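BauA (Acinetobacter baumannii, PDB 6HCP) is a TonB-dependent outer-membrane receptor that takes up iron as ferric preacinetobactin. Local coordinates at residues Asn454-Pro466 with Asn500-Gln512. Numbering follows the deposited sequence.
Sequences NTLPENAKSATTP and NPGEIFPPQKTKQ. With EDO (1,2-ethanediol), chain Y.
Lys-461 and Ile-504 are joined through a bound 1,2-ethanediol, probably from the crystallisation liquor, that links the lysine ammonium to the backbone N of Ile-504. Lys-461 NZ gives a hydrogen bond to the diol's O1 at 2.9 Å, while the backbone N of Ile-504 meets its O2 almost straight, at 176°. A bend at chi2 (-65°) folds the lysine chain along the Ile-504 carbonyl, with Lys-461 CE 3.5 Å from Ile-504 O; that carbonyl also accepts a bond from a water, which NZ contacts weakly. Ile-504 also turns CG2 to Lys-461 CG and sends CD1 towards the other backbone, ending 3.5 Å from Pro-457 O.

Farther along, Pro-506 and Pro-507 pack against the backbone of Ser-462 and the side chain of Ala-463. Pro-507 CD rests 3.6 Å from Ser-462 C, its CB touches Ala-463 CB, and Pro-506 CB approaches Ser-462 O. The single direct hydrogen bond between the segments follows: Lys-509, extended beyond CG, carries NZ to Thr-464 O at 2.8 Å, with a C=O...N angle of 164°. A water that accepts from Thr-464 N also accepts from NZ; the ammonium thus meets the Thr-464 carbonyl directly and its N-H through the water.

The two segments run in similar directions, 22° apart, as expected for next-but-one strands of an antiparallel barrel. Strand 478-489 lies between strands 461-473 and 508-520 in the barrel, and the contact joins the loops leading into these two strands and their first residues. Gln-493 NE2 donates to both Pro-457 O and Gly-502 O, tying the two loops together, while strand 436-451 pairs with Lys-461 and Ala-463 on the other flank.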
# COMPACT_ATOMS: atom_id res chain seq x y z
N ASN A 454 3.48 -12.59 -53.09
CA ASN A 454 2.14 -12.46 -53.64
C ASN A 454 2.18 -12.93 -55.09
O ASN A 454 2.99 -12.44 -55.86
CB ASN A 454 1.65 -11.01 -53.59
CG ASN A 454 0.19 -10.86 -53.96
OD1 ASN A 454 -0.59 -11.81 -53.83
ND2 ASN A 454 -0.20 -9.64 -54.32
N THR A 455 1.25 -13.81 -55.47
CA THR A 455 1.13 -14.18 -56.89
C THR A 455 -0.01 -13.39 -57.55
O THR A 455 -0.07 -13.30 -58.78
CB THR A 455 0.94 -15.70 -57.06
OG1 THR A 455 -0.11 -16.09 -56.17
CG2 THR A 455 2.20 -16.47 -56.76
N LEU A 456 -0.86 -12.76 -56.74
CA LEU A 456 -1.99 -11.99 -57.26
C LEU A 456 -1.49 -10.66 -57.81
O LEU A 456 -0.37 -10.23 -57.53
CB LEU A 456 -3.04 -11.79 -56.15
CG LEU A 456 -3.70 -13.06 -55.61
CD1 LEU A 456 -4.64 -12.73 -54.46
CD2 LEU A 456 -4.46 -13.79 -56.70
N PRO A 457 -2.27 -9.99 -58.69
CA PRO A 457 -1.81 -8.75 -59.33
C PRO A 457 -1.50 -7.66 -58.29
O PRO A 457 -2.07 -7.65 -57.18
CB PRO A 457 -3.00 -8.34 -60.22
CG PRO A 457 -3.79 -9.63 -60.43
CD PRO A 457 -3.61 -10.40 -59.13
N GLU A 458 -0.56 -6.79 -58.63
CA GLU A 458 -0.24 -5.62 -57.80
C GLU A 458 -0.39 -4.36 -58.64
O GLU A 458 0.31 -4.19 -59.65
CB GLU A 458 1.18 -5.75 -57.25
CG GLU A 458 1.32 -6.93 -56.31
CD GLU A 458 2.75 -7.31 -55.99
OE1 GLU A 458 3.66 -6.95 -56.76
OE2 GLU A 458 2.97 -7.88 -54.92
N ASN A 459 -1.33 -3.50 -58.24
CA ASN A 459 -1.67 -2.28 -59.01
C ASN A 459 -1.95 -1.14 -58.03
O ASN A 459 -2.62 -1.37 -57.01
CB ASN A 459 -2.89 -2.51 -59.91
CG ASN A 459 -2.65 -3.57 -60.97
OD1 ASN A 459 -3.28 -4.63 -60.99
ND2 ASN A 459 -1.74 -3.27 -61.87
N ALA A 460 -1.58 0.07 -58.44
CA ALA A 460 -1.94 1.31 -57.71
C ALA A 460 -3.44 1.55 -57.80
O ALA A 460 -4.07 1.21 -58.80
CB ALA A 460 -1.17 2.49 -58.26
N LYS A 461 -4.00 2.12 -56.74
CA LYS A 461 -5.39 2.52 -56.70
C LYS A 461 -5.46 3.92 -56.09
O LYS A 461 -4.56 4.34 -55.37
CB LYS A 461 -6.24 1.53 -55.89
CG LYS A 461 -6.32 0.12 -56.46
CD LYS A 461 -7.03 0.03 -57.80
CE LYS A 461 -6.79 -1.32 -58.45
NZ LYS A 461 -7.49 -1.43 -59.75
N SER A 462 -6.56 4.63 -56.35
CA SER A 462 -6.68 6.04 -55.98
C SER A 462 -8.07 6.29 -55.43
O SER A 462 -9.05 5.57 -55.77
CB SER A 462 -6.41 6.96 -57.17
OG SER A 462 -5.09 6.80 -57.63
N ALA A 463 -8.19 7.40 -54.70
CA ALA A 463 -9.46 7.94 -54.30
C ALA A 463 -9.33 9.45 -54.13
O ALA A 463 -8.25 9.96 -53.86
CB ALA A 463 -9.92 7.29 -53.02
N THR A 464 -10.49 10.11 -54.15
CA THR A 464 -10.58 11.55 -53.94
C THR A 464 -11.48 11.81 -52.74
O THR A 464 -12.57 11.25 -52.66
CB THR A 464 -11.14 12.27 -55.18
OG1 THR A 464 -10.36 11.88 -56.31
CG2 THR A 464 -11.09 13.77 -55.04
N THR A 465 -10.95 12.60 -51.78
CA THR A 465 -11.58 12.80 -50.50
C THR A 465 -11.83 14.29 -50.29
O THR A 465 -10.91 15.09 -50.27
CB THR A 465 -10.74 12.16 -49.38
OG1 THR A 465 -11.51 12.24 -48.19
CG2 THR A 465 -9.37 12.78 -49.18
N PRO A 466 -13.07 14.69 -49.99
CA PRO A 466 -13.36 16.09 -49.67
C PRO A 466 -13.37 16.32 -48.15
O PRO A 466 -13.49 15.37 -47.38
CB PRO A 466 -14.77 16.26 -50.24
CG PRO A 466 -15.41 14.91 -50.00
CD PRO A 466 -14.29 13.89 -50.13
N ASN A 500 -14.37 -12.75 -57.68
CA ASN A 500 -13.65 -11.59 -58.20
C ASN A 500 -12.20 -11.69 -57.75
O ASN A 500 -11.68 -10.77 -57.10
CB ASN A 500 -14.29 -10.27 -57.75
CG ASN A 500 -14.49 -10.17 -56.25
OD1 ASN A 500 -14.72 -11.17 -55.56
ND2 ASN A 500 -14.56 -8.94 -55.75
N PRO A 501 -11.51 -12.81 -58.04
CA PRO A 501 -10.20 -13.06 -57.46
C PRO A 501 -9.18 -11.98 -57.83
O PRO A 501 -9.12 -11.56 -58.97
CB PRO A 501 -9.78 -14.42 -58.07
CG PRO A 501 -10.50 -14.46 -59.39
CD PRO A 501 -11.82 -13.76 -59.13
N GLY A 502 -8.43 -11.50 -56.84
CA GLY A 502 -7.33 -10.59 -57.06
C GLY A 502 -7.78 -9.14 -57.22
O GLY A 502 -6.95 -8.28 -57.35
N GLU A 503 -9.08 -8.86 -57.16
CA GLU A 503 -9.56 -7.47 -57.22
C GLU A 503 -8.99 -6.71 -56.02
O GLU A 503 -9.10 -7.17 -54.88
CB GLU A 503 -11.08 -7.39 -57.23
CG GLU A 503 -11.58 -5.95 -57.27
CD GLU A 503 -13.08 -5.75 -57.38
OE1 GLU A 503 -13.83 -6.76 -57.40
OE2 GLU A 503 -13.49 -4.59 -57.52
N ILE A 504 -8.37 -5.56 -56.29
CA ILE A 504 -7.89 -4.65 -55.23
C ILE A 504 -8.85 -3.47 -55.11
O ILE A 504 -9.00 -2.70 -56.05
CB ILE A 504 -6.47 -4.16 -55.53
CG1 ILE A 504 -5.50 -5.33 -55.76
CG2 ILE A 504 -5.98 -3.21 -54.43
CD1 ILE A 504 -4.17 -4.92 -56.37
N PHE A 505 -9.49 -3.33 -53.95
CA PHE A 505 -10.38 -2.22 -53.71
C PHE A 505 -9.58 -0.92 -53.62
O PHE A 505 -8.39 -0.92 -53.33
CB PHE A 505 -11.22 -2.41 -52.45
CG PHE A 505 -12.28 -3.48 -52.54
CD1 PHE A 505 -12.88 -3.78 -53.75
CD2 PHE A 505 -12.61 -4.25 -51.43
CE1 PHE A 505 -13.80 -4.82 -53.84
CE2 PHE A 505 -13.58 -5.22 -51.51
CZ PHE A 505 -14.18 -5.51 -52.71
N PRO A 506 -10.19 0.21 -54.04
CA PRO A 506 -9.56 1.51 -53.88
C PRO A 506 -9.47 1.84 -52.40
O PRO A 506 -10.18 1.24 -51.60
CB PRO A 506 -10.53 2.46 -54.60
CG PRO A 506 -11.87 1.80 -54.41
CD PRO A 506 -11.59 0.31 -54.52
N PRO A 507 -8.76 2.93 -52.03
CA PRO A 507 -8.76 3.39 -50.64
C PRO A 507 -10.19 3.54 -50.15
O PRO A 507 -11.07 4.06 -50.86
CB PRO A 507 -8.00 4.73 -50.73
CG PRO A 507 -7.04 4.51 -51.89
CD PRO A 507 -7.86 3.71 -52.89
N GLN A 508 -10.44 3.01 -48.95
CA GLN A 508 -11.75 2.91 -48.35
C GLN A 508 -12.02 4.12 -47.45
O GLN A 508 -11.15 4.52 -46.65
CB GLN A 508 -11.81 1.61 -47.55
CG GLN A 508 -11.63 0.36 -48.41
CD GLN A 508 -12.87 0.16 -49.25
OE1 GLN A 508 -13.91 -0.23 -48.75
NE2 GLN A 508 -12.72 0.34 -50.56
N LYS A 509 -13.21 4.70 -47.59
CA LYS A 509 -13.54 5.96 -46.94
C LYS A 509 -14.27 5.73 -45.61
O LYS A 509 -15.47 5.41 -45.58
CB LYS A 509 -14.38 6.85 -47.85
CG LYS A 509 -13.67 7.33 -49.09
CD LYS A 509 -14.58 8.02 -50.09
CE LYS A 509 -13.78 8.63 -51.22
NZ LYS A 509 -14.64 9.36 -52.19
N THR A 510 -13.57 6.08 -44.52
CA THR A 510 -14.18 6.35 -43.25
C THR A 510 -14.78 7.76 -43.33
O THR A 510 -14.15 8.64 -43.90
CB THR A 510 -13.14 6.23 -42.13
OG1 THR A 510 -12.74 4.86 -42.01
CG2 THR A 510 -13.65 6.74 -40.80
N LYS A 511 -15.97 7.96 -42.76
CA LYS A 511 -16.67 9.25 -42.90
C LYS A 511 -17.12 9.73 -41.53
O LYS A 511 -17.81 9.02 -40.81
CB LYS A 511 -17.89 9.13 -43.82
CG LYS A 511 -17.56 8.65 -45.22
CD LYS A 511 -18.76 8.45 -46.13
CE LYS A 511 -18.32 8.22 -47.56
NZ LYS A 511 -19.44 7.79 -48.42
N GLN A 512 -16.79 10.99 -41.24
CA GLN A 512 -17.18 11.65 -40.00
C GLN A 512 -18.08 12.86 -40.30
O GLN A 512 -17.78 13.68 -41.16
CB GLN A 512 -15.94 12.15 -39.27
CG GLN A 512 -16.27 13.00 -38.06
CD GLN A 512 -15.01 13.38 -37.30
OE1 GLN A 512 -14.48 12.57 -36.53
NE2 GLN A 512 -14.48 14.55 -37.61
C1 EDO Y . -7.03 -4.95 -61.21
O1 EDO Y . -6.65 -3.61 -61.50
C2 EDO Y . -6.80 -5.11 -59.73
O2 EDO Y . -8.04 -4.73 -59.04
O HOH W 1 -10.32 -1.01 -57.78
O HOH W 2 -12.89 8.55 -54.68